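Local coordinates for putative cell surface protein, similar to internalin proteins (Listeria monocytogenes EGD-e, PDB 5KZS), which is of unknown function but, as a putative leucine-rich-repeat surface protein similar to internalins, probably binds host-cell proteins, at residues N242-V247 with T327-V332; I264-A269 with E300-D305; P277-S282 with F316-N321. All coordinates share one frame; numbering follows the deposited sequence.

Contact 1: residues N242-V247 with T327-V332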
loop_
_atom_site.group_PDB
_atom_site.type_symbol
_atom_site.label_atom_id
_atom_site.label_comp_id
_atom_site.label_asym_id
_atom_site.label_seq_id
_atom_site.Cartn_x
_atom_site.Cartn_y
_atom_site.Cartn_z
ATOM N N ASN A 242 -7.512 13.848 -4.404
ATOM C CA ASN A 242 -6.315 14.620 -4.679
ATOM C C ASN A 242 -5.482 13.957 -5.778
ATOM O O ASN A 242 -5.460 12.731 -5.897
ATOM C CB ASN A 242 -5.491 14.754 -3.417
ATOM C CG ASN A 242 -6.340 15.091 -2.206
ATOM O OD1 ASN A 242 -6.862 16.199 -2.095
ATOM N ND2 ASN A 242 -6.494 14.133 -1.300
ATOM N N GLN A 243 -4.800 14.779 -6.564
ATOM C CA GLN A 243 -4.014 14.312 -7.706
ATOM C C GLN A 243 -3.147 15.486 -8.159
ATOM O O GLN A 243 -3.593 16.632 -8.128
ATOM C CB GLN A 243 -4.939 13.821 -8.833
ATOM C CG GLN A 243 -4.349 12.739 -9.731
ATOM C CD GLN A 243 -4.345 11.306 -9.169
ATOM O OE1 GLN A 243 -3.758 10.402 -9.780
ATOM N NE2 GLN A 243 -5.019 11.083 -8.043
ATOM N N SER A 244 -1.901 15.225 -8.516
ATOM C CA SER A 244 -0.991 16.299 -8.911
ATOM C C SER A 244 -0.251 15.828 -10.129
ATOM O O SER A 244 0.300 14.727 -10.107
ATOM C CB SER A 244 0.001 16.663 -7.796
ATOM O OG SER A 244 1.017 15.686 -7.601
ATOM N N GLY A 245 -0.228 16.644 -11.185
ATOM C CA GLY A 245 0.466 16.258 -12.406
ATOM C C GLY A 245 0.905 17.416 -13.254
ATOM O O GLY A 245 0.862 18.569 -12.839
ATOM N N THR A 246 1.377 17.078 -14.442
ATOM C CA THR A 246 1.606 18.059 -15.481
ATOM C C THR A 246 0.941 17.626 -16.778
ATOM O O THR A 246 0.539 16.469 -16.973
ATOM C CB THR A 246 3.110 18.366 -15.731
ATOM O OG1 THR A 246 3.779 17.207 -16.256
ATOM C CG2 THR A 246 3.787 18.880 -14.438
ATOM N N VAL A 247 0.800 18.620 -17.637
ATOM C CA VAL A 247 0.301 18.437 -18.970
ATOM C C VAL A 247 1.417 19.036 -19.855
ATOM O O VAL A 247 2.283 19.774 -19.355
ATOM C CB VAL A 247 -1.129 19.053 -19.054
ATOM C CG1 VAL A 247 -1.155 20.409 -19.757
ATOM C CG2 VAL A 247 -2.117 18.064 -19.667
ATOM N N THR A 327 -10.631 17.938 1.374
ATOM C CA THR A 327 -9.755 17.465 0.290
ATOM C C THR A 327 -8.296 17.476 0.767
ATOM O O THR A 327 -7.767 16.396 1.102
ATOM C CB THR A 327 -9.943 18.236 -1.033
ATOM O OG1 THR A 327 -9.781 19.641 -0.810
ATOM C CG2 THR A 327 -11.329 17.950 -1.638
ATOM N N GLN A 328 -7.683 18.670 0.840
ATOM C CA GLN A 328 -6.320 18.890 1.409
ATOM C C GLN A 328 -5.288 19.299 0.341
ATOM O O GLN A 328 -4.450 20.162 0.591
ATOM C CB GLN A 328 -5.818 17.691 2.266
ATOM C CG GLN A 328 -4.673 17.987 3.240
ATOM C CD GLN A 328 -4.710 17.188 4.566
ATOM O OE1 GLN A 328 -3.818 17.344 5.401
ATOM N NE2 GLN A 328 -5.736 16.358 4.771
ATOM N N GLU A 329 -5.339 18.667 -0.830
ATOM C CA GLU A 329 -4.542 19.087 -2.012
ATOM C C GLU A 329 -5.417 19.539 -3.183
ATOM O O GLU A 329 -5.040 20.461 -3.910
ATOM C CB GLU A 329 -3.621 17.951 -2.501
ATOM C CG GLU A 329 -2.473 18.409 -3.402
ATOM C CD GLU A 329 -1.817 17.296 -4.223
ATOM O OE1 GLU A 329 -2.455 16.252 -4.521
ATOM O OE2 GLU A 329 -0.637 17.483 -4.596
ATOM N N GLY A 330 -6.558 18.873 -3.381
ATOM C CA GLY A 330 -7.364 19.054 -4.577
ATOM C C GLY A 330 -6.648 18.369 -5.719
ATOM O O GLY A 330 -5.724 17.582 -5.479
ATOM N N CYS A 331 -7.059 18.661 -6.953
ATOM C CA CYS A 331 -6.385 18.154 -8.153
ATOM C C CYS A 331 -5.635 19.316 -8.800
ATOM O O CYS A 331 -6.189 20.384 -8.912
ATOM C CB CYS A 331 -7.406 17.549 -9.117
ATOM S SG CYS A 331 -8.251 16.081 -8.461
ATOM N N VAL A 332 -4.376 19.127 -9.174
ATOM C CA VAL A 332 -3.566 20.195 -9.779
ATOM C C VAL A 332 -2.825 19.663 -11.013
ATOM O O VAL A 332 -2.339 18.540 -11.010
ATOM C CB VAL A 332 -2.482 20.748 -8.818
ATOM C CG1 VAL A 332 -2.283 22.241 -9.032
ATOM C CG2 VAL A 332 -2.808 20.447 -7.372
#

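Contact 2: residues I264-A269 with E300-D305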
loop_
_atom_site.group_PDB
_atom_site.type_symbol
_atom_site.label_atom_id
_atom_site.label_comp_id
_atom_site.label_asym_id
_atom_site.label_seq_id
_atom_site.Cartn_x
_atom_site.Cartn_y
_atom_site.Cartn_z
ATOM N N ILE A 264 -9.048 13.010 -17.024
ATOM C CA ILE A 264 -9.330 12.735 -15.602
ATOM C C ILE A 264 -10.479 13.589 -15.055
ATOM O O ILE A 264 -11.347 13.064 -14.354
ATOM C CB ILE A 264 -8.052 12.837 -14.706
ATOM C CG1 ILE A 264 -8.337 12.299 -13.299
ATOM C CG2 ILE A 264 -7.488 14.253 -14.632
ATOM C CD1 ILE A 264 -7.097 12.107 -12.450
ATOM N N TYR A 265 -10.511 14.876 -15.410
ATOM C CA TYR A 265 -11.590 15.754 -14.966
ATOM C C TYR A 265 -12.968 15.190 -15.334
ATOM O O TYR A 265 -13.856 15.068 -14.469
ATOM C CB TYR A 265 -11.436 17.178 -15.517
ATOM C CG TYR A 265 -12.607 18.077 -15.140
ATOM C CD1 TYR A 265 -12.635 18.759 -13.921
ATOM C CD2 TYR A 265 -13.710 18.209 -15.987
ATOM C CE1 TYR A 265 -13.720 19.560 -13.567
ATOM C CE2 TYR A 265 -14.799 19.003 -15.644
ATOM C CZ TYR A 265 -14.803 19.681 -14.438
ATOM O OH TYR A 265 -15.892 20.460 -14.117
ATOM N N PHE A 266 -13.129 14.828 -16.601
ATOM C CA PHE A 266 -14.451 14.482 -17.152
ATOM C C PHE A 266 -14.810 13.058 -16.808
ATOM O O PHE A 266 -15.990 12.700 -16.737
ATOM C CB PHE A 266 -14.486 14.681 -18.662
ATOM C CG PHE A 266 -14.212 16.094 -19.079
ATOM C CD1 PHE A 266 -12.903 16.546 -19.245
ATOM C CD2 PHE A 266 -15.256 16.983 -19.274
ATOM C CE1 PHE A 266 -12.644 17.852 -19.614
ATOM C CE2 PHE A 266 -15.001 18.294 -19.643
ATOM C CZ PHE A 266 -13.694 18.728 -19.821
ATOM N N GLN A 267 -13.777 12.244 -16.628
ATOM C CA GLN A 267 -13.938 10.912 -16.095
ATOM C C GLN A 267 -14.467 10.970 -14.657
ATOM O O GLN A 267 -15.463 10.311 -14.329
ATOM C CB GLN A 267 -12.613 10.160 -16.187
ATOM C CG GLN A 267 -12.309 9.722 -17.602
ATOM C CD GLN A 267 -10.935 9.099 -17.746
ATOM O OE1 GLN A 267 -9.910 9.731 -17.471
ATOM N NE2 GLN A 267 -10.904 7.852 -18.193
ATOM N N LEU A 268 -13.820 11.779 -13.817
ATOM C CA LEU A 268 -14.269 11.963 -12.422
ATOM C C LEU A 268 -15.669 12.550 -12.366
ATOM O O LEU A 268 -16.503 12.099 -11.579
ATOM C CB LEU A 268 -13.313 12.869 -11.643
ATOM C CG LEU A 268 -11.957 12.256 -11.293
ATOM C CD1 LEU A 268 -11.064 13.293 -10.615
ATOM C CD2 LEU A 268 -12.117 11.005 -10.438
ATOM N N ALA A 269 -15.909 13.546 -13.224
ATOM C CA ALA A 269 -17.221 14.181 -13.352
ATOM C C ALA A 269 -18.283 13.139 -13.676
ATOM O O ALA A 269 -19.309 13.069 -13.004
ATOM C CB ALA A 269 -17.186 15.256 -14.433
ATOM N N GLU A 300 -13.130 16.509 -24.142
ATOM C CA GLU A 300 -12.448 16.333 -22.858
ATOM C C GLU A 300 -11.269 17.300 -22.714
ATOM O O GLU A 300 -10.158 16.915 -22.318
ATOM C CB GLU A 300 -12.015 14.869 -22.667
ATOM C CG GLU A 300 -13.182 13.882 -22.699
ATOM C CD GLU A 300 -12.887 12.551 -22.011
ATOM O OE1 GLU A 300 -11.772 12.004 -22.187
ATOM O OE2 GLU A 300 -13.781 12.041 -21.298
ATOM N N SER A 301 -11.532 18.558 -23.069
ATOM C CA SER A 301 -10.548 19.636 -22.965
ATOM C C SER A 301 -11.054 20.768 -22.083
ATOM O O SER A 301 -12.256 20.936 -21.861
ATOM C CB SER A 301 -10.118 20.175 -24.343
ATOM O OG SER A 301 -10.956 19.733 -25.393
ATOM N N ILE A 302 -10.095 21.522 -21.573
ATOM C CA ILE A 302 -10.344 22.683 -20.759
ATOM C C ILE A 302 -9.634 23.829 -21.465
ATOM O O ILE A 302 -8.471 23.687 -21.848
ATOM C CB ILE A 302 -9.822 22.467 -19.322
ATOM C CG1 ILE A 302 -10.739 21.485 -18.587
ATOM C CG2 ILE A 302 -9.735 23.781 -18.545
ATOM C CD1 ILE A 302 -10.082 20.815 -17.393
ATOM N N THR A 303 -10.351 24.944 -21.654
ATOM C CA THR A 303 -9.824 26.123 -22.337
ATOM C C THR A 303 -9.620 27.269 -21.355
ATOM O O THR A 303 -10.514 27.592 -20.577
ATOM C CB THR A 303 -10.756 26.558 -23.479
ATOM O OG1 THR A 303 -10.871 25.479 -24.419
ATOM C CG2 THR A 303 -10.202 27.788 -24.197
ATOM N N LEU A 304 -8.427 27.854 -21.392
ATOM C CA LEU A 304 -8.100 29.024 -20.600
ATOM C C LEU A 304 -8.073 30.235 -21.528
ATOM O O LEU A 304 -7.439 30.191 -22.581
ATOM C CB LEU A 304 -6.729 28.874 -19.942
ATOM C CG LEU A 304 -6.292 27.608 -19.156
ATOM C CD1 LEU A 304 -5.458 28.041 -17.954
ATOM C CD2 LEU A 304 -7.429 26.700 -18.708
ATOM N N ASP A 305 -8.751 31.314 -21.140
ATOM C CA ASP A 305 -8.702 32.563 -21.899
ATOM C C ASP A 305 -7.359 33.287 -21.680
ATOM O O ASP A 305 -7.254 34.223 -20.888
ATOM C CB ASP A 305 -9.902 33.460 -21.559
ATOM C CG ASP A 305 -10.166 34.531 -22.618
ATOM O OD1 ASP A 305 -9.240 34.871 -23.393
ATOM O OD2 ASP A 305 -11.315 35.027 -22.675
#

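Contact 3: residues P277-S282 with F316-N321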
loop_
_atom_site.group_PDB
_atom_site.type_symbol
_atom_site.label_atom_id
_atom_site.label_comp_id
_atom_site.label_asym_id
_atom_site.label_seq_id
_atom_site.Cartn_x
_atom_site.Cartn_y
_atom_site.Cartn_z
ATOM N N PRO A 277 -17.374 20.912 -8.960
ATOM C CA PRO A 277 -17.150 21.018 -10.418
ATOM C C PRO A 277 -16.246 22.148 -10.935
ATOM O O PRO A 277 -15.728 22.023 -12.047
ATOM C CB PRO A 277 -18.570 21.200 -10.974
ATOM C CG PRO A 277 -19.425 20.441 -10.022
ATOM C CD PRO A 277 -18.785 20.581 -8.660
ATOM N N THR A 278 -16.032 23.217 -10.164
ATOM C CA THR A 278 -15.400 24.409 -10.749
ATOM C C THR A 278 -13.910 24.155 -10.991
ATOM O O THR A 278 -13.255 23.487 -10.198
ATOM C CB THR A 278 -15.632 25.769 -9.998
ATOM O OG1 THR A 278 -14.402 26.258 -9.446
ATOM C CG2 THR A 278 -16.733 25.720 -8.920
ATOM N N VAL A 279 -13.425 24.663 -12.124
ATOM C CA VAL A 279 -12.029 24.623 -12.505
ATOM C C VAL A 279 -11.470 26.044 -12.567
ATOM O O VAL A 279 -12.038 26.911 -13.226
ATOM C CB VAL A 279 -11.850 23.966 -13.888
ATOM C CG1 VAL A 279 -10.367 23.786 -14.195
ATOM C CG2 VAL A 279 -12.595 22.632 -13.955
ATOM N N LEU A 280 -10.333 26.250 -11.914
ATOM C CA LEU A 280 -9.674 27.548 -11.823
ATOM C C LEU A 280 -8.311 27.525 -12.528
ATOM O O LEU A 280 -7.310 27.041 -11.992
ATOM C CB LEU A 280 -9.479 27.912 -10.354
ATOM C CG LEU A 280 -10.740 28.203 -9.535
ATOM C CD1 LEU A 280 -10.430 28.116 -8.048
ATOM C CD2 LEU A 280 -11.313 29.567 -9.873
ATOM N N GLY A 281 -8.275 28.064 -13.734
ATOM C CA GLY A 281 -7.019 28.272 -14.442
ATOM C C GLY A 281 -6.331 29.547 -13.997
ATOM O O GLY A 281 -6.984 30.596 -13.847
ATOM N N SER A 282 -5.012 29.475 -13.818
ATOM C CA SER A 282 -4.255 30.594 -13.269
ATOM C C SER A 282 -2.783 30.447 -13.537
ATOM O O SER A 282 -2.274 29.341 -13.537
ATOM C CB SER A 282 -4.463 30.661 -11.753
ATOM O OG SER A 282 -4.248 29.383 -11.158
ATOM N N PHE A 316 1.770 28.026 -15.749
ATOM C CA PHE A 316 0.322 27.856 -15.592
ATOM C C PHE A 316 -0.024 26.686 -14.697
ATOM O O PHE A 316 0.805 25.797 -14.468
ATOM C CB PHE A 316 -0.370 27.693 -16.953
ATOM C CG PHE A 316 -0.900 28.985 -17.512
ATOM C CD1 PHE A 316 -0.062 29.859 -18.204
ATOM C CD2 PHE A 316 -2.232 29.345 -17.319
ATOM C CE1 PHE A 316 -0.546 31.060 -18.701
ATOM C CE2 PHE A 316 -2.720 30.539 -17.814
ATOM C CZ PHE A 316 -1.877 31.397 -18.506
ATOM N N ASN A 317 -1.243 26.728 -14.164
ATOM C CA ASN A 317 -1.893 25.545 -13.623
ATOM C C ASN A 317 -3.402 25.600 -13.713
ATOM O O ASN A 317 -4.005 26.656 -13.797
ATOM C CB ASN A 317 -1.489 25.264 -12.166
ATOM C CG ASN A 317 -2.074 26.263 -11.178
ATOM O OD1 ASN A 317 -3.112 26.014 -10.550
ATOM N ND2 ASN A 317 -1.403 27.399 -11.034
ATOM N N VAL A 318 -3.990 24.420 -13.667
ATOM C CA VAL A 318 -5.415 24.238 -13.519
ATOM C C VAL A 318 -5.567 23.624 -12.121
ATOM O O VAL A 318 -4.693 22.897 -11.678
ATOM C CB VAL A 318 -5.938 23.337 -14.674
ATOM C CG1 VAL A 318 -7.027 22.360 -14.235
ATOM C CG2 VAL A 318 -6.413 24.199 -15.833
ATOM N N GLN A 319 -6.651 23.966 -11.427
ATOM C CA GLN A 319 -7.000 23.391 -10.128
ATOM C C GLN A 319 -8.475 23.034 -10.112
ATOM O O GLN A 319 -9.301 23.803 -10.582
ATOM C CB GLN A 319 -6.745 24.390 -9.013
ATOM C CG GLN A 319 -5.329 24.398 -8.496
ATOM C CD GLN A 319 -5.099 25.490 -7.462
ATOM O OE1 GLN A 319 -5.900 25.667 -6.537
ATOM N NE2 GLN A 319 -4.007 26.235 -7.617
ATOM N N PHE A 320 -8.810 21.879 -9.562
ATOM C CA PHE A 320 -10.206 21.509 -9.396
ATOM C C PHE A 320 -10.388 20.542 -8.228
ATOM O O PHE A 320 -9.421 20.174 -7.549
ATOM C CB PHE A 320 -10.802 20.969 -10.704
ATOM C CG PHE A 320 -10.225 19.653 -11.154
ATOM C CD1 PHE A 320 -10.797 18.449 -10.748
ATOM C CD2 PHE A 320 -9.131 19.616 -12.029
ATOM C CE1 PHE A 320 -10.279 17.235 -11.176
ATOM C CE2 PHE A 320 -8.615 18.406 -12.462
ATOM C CZ PHE A 320 -9.189 17.213 -12.033
ATOM N N ASN A 321 -11.644 20.178 -7.976
ATOM C CA ASN A 321 -12.022 19.399 -6.822
ATOM C C ASN A 321 -11.561 20.050 -5.514
ATOM O O ASN A 321 -11.300 19.358 -4.550
ATOM C CB ASN A 321 -11.486 17.973 -6.964
ATOM C CG ASN A 321 -12.509 16.930 -6.582
ATOM O OD1 ASN A 321 -13.682 17.048 -6.924
ATOM N ND2 ASN A 321 -12.074 15.898 -5.886
#

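Contact 1: residues N242-V247 with T327-V332
The carboxamide of Asn-242 and the carboxylate of Glu-329 cross obliquely, their planes 58° apart, and the carboxamide oxygen is met from two directions. In the carbonyl plane, on a lone pair, OD1 of Asn-242 accepts the backbone N-H of Gly-330 at 3.0 Å. The N-H of Glu-329 comes from above that plane, 57° out of it, with its N 3.2 Å from OD1 of Asn-242. Two consecutive amides of the loop thus share one side-chain oxygen, which fixes the rotation of the group; CG of Asn-242 lies beside its own backbone N, anti to the carbonyl carbon. At the turn in the chain Gly-330 has a phi of 74°, a value that favours glycine.

From here the backbones run on side by side in parallel. Gln-243 N donates to Gly-330 O at 3.1 Å. O of Gln-243 accepts Val-332 N at 2.8 Å, in the carbonyl plane, and Gly-245 N reaches Val-332 O (2.8 Å). Strands 243-252 and 331-339 open and close the domain that follows the leucine-rich repeats, and their parallel pairing is consistent with the immunoglobulin-like domain of internalins.

Glu-329 swings its extended side chain along the strand face that bears Ser-244, bringing OE2 to 3.4 Å from CB of Ser-244. Gln-243 and Cys-331 share the other face, where the side chain of Gln-243 bends at chi2 and turns its amide away from the partner strand. NE2 of Gln-243 bonds to O of Asn-242 (2.7 Å), on a lone pair, and to Leu-222 O, while its OE1 accepts Leu-227 N; the first strand is thereby tied back to the last turns of the repeat region.

Contact 2: residues I264-A269 with E300-D305
The ring of Phe-266 carries this contact: one face lies against the backbone of Glu-300, and its tip points at Ser-301. Helix 263-270 packs here against strand 301-304 of what appears to be the immunoglobulin-like domain of an internalin, the two axes passing 9.7 Å apart at 121°. CA of Glu-300 makes a CH-pi contact, 3.9 Å from the centroid of the Phe-266 ring and displaced toward its rim. At the edge, near the ring plane, CZ of Phe-266 approaches the carbonyl O of Ser-301 to 3.3 Å, a place where the slightly positive hydrogens of the ring rim would meet the negative end of a carbonyl. The first torsion of Phe-266 sets CG beside the backbone N and anti to the carbonyl carbon, so the ring extends from the helix toward the strand. Ile-302 reaches back to the helix with its CG1-CD1 branch: CG1 of Ile-302 lies 4.2 Å from CZ of Phe-266, and CD1, at the tip, 4.3 Å from CB of Tyr-265.

The next shell flanks these groups. On the strand side, Glu-300 and Ser-301 together face Asn-296 as a G1 beta bulge, and Glu-300 has the left-handed backbone conformation (phi 46°) that goes with it. Thr-295 of strand 289-296 also touches Phe-266. Tyr-265 covers the opposite face of the Phe-266 ring, with CD2 of Tyr-265 3.6 Å above its plane and over its centre. Tyr-265 is itself anchored, its ring set edge-to-face with that of Phe-320 and its OH hydrogen-bonded to Pro-277 O.

Contact 3: residues P277-S282 with F316-N321
Apolar packing is tight on the face that carries Val-279, Val-318 and Phe-320. CG1 of Val-279, anti to its backbone N, meets CG1 of Val-318 at 3.6 Å, the two side chains crossing obliquely. CG2 of Val-279 lies alongside CB of Phe-320 at 4.1 Å, both side chains pointing the same way. Tyr-265 and Leu-268 of helix 263-270 touch Val-279 and Phe-320 respectively.

The other face opens only at one end, where Leu-280 is exposed and Gln-319 partly so; Ser-282, at the far end, is buried. Gln-319 turns its NE2 along its own strand to OD1 of Asn-317 at 3.1 Å. Leu-280 N points almost straight at Gln-319 O (3.0 Å, 172°), but the return bond from Gln-319 N to Leu-280 O is 3.2 Å long and bent to 137°. Ser-282 and Asn-317 form a firmer hydrogen-bonded pair: Ser-282 N to Asn-317 O is 3.0 Å and Asn-317 N to Ser-282 O 2.9 Å, each donor nearly along the C=O axis. Antiparallel neighbours 279-283 and 312-320, with Val-318 and Phe-316 packed on Leu-304 of strand 301-304 and the helix added at one end, are consistent with the immunoglobulin-like domain of internalins.

All three contacts belong to the strands and helix 263-270 of the domain that follows the leucine-rich repeats. Contact 1 lies about 13 Å from contact 2 and about 10 Å from contact 3, while contacts 2 and 3 are about 9 Å apart, centre to centre. Contact 1 joins the first and last strands and so encloses the other two along the chain; the segments of contacts 2 and 3 alternate. Strands 312-320 and 331-339 are neighbours, linking contacts 1 and 3. Contact 1 thus brings the two ends of the domain together beside the repeats, while contacts 2 and 3 lie within it, joined by Tyr-265 OH to Pro-277 O and by Leu-304 against Phe-316.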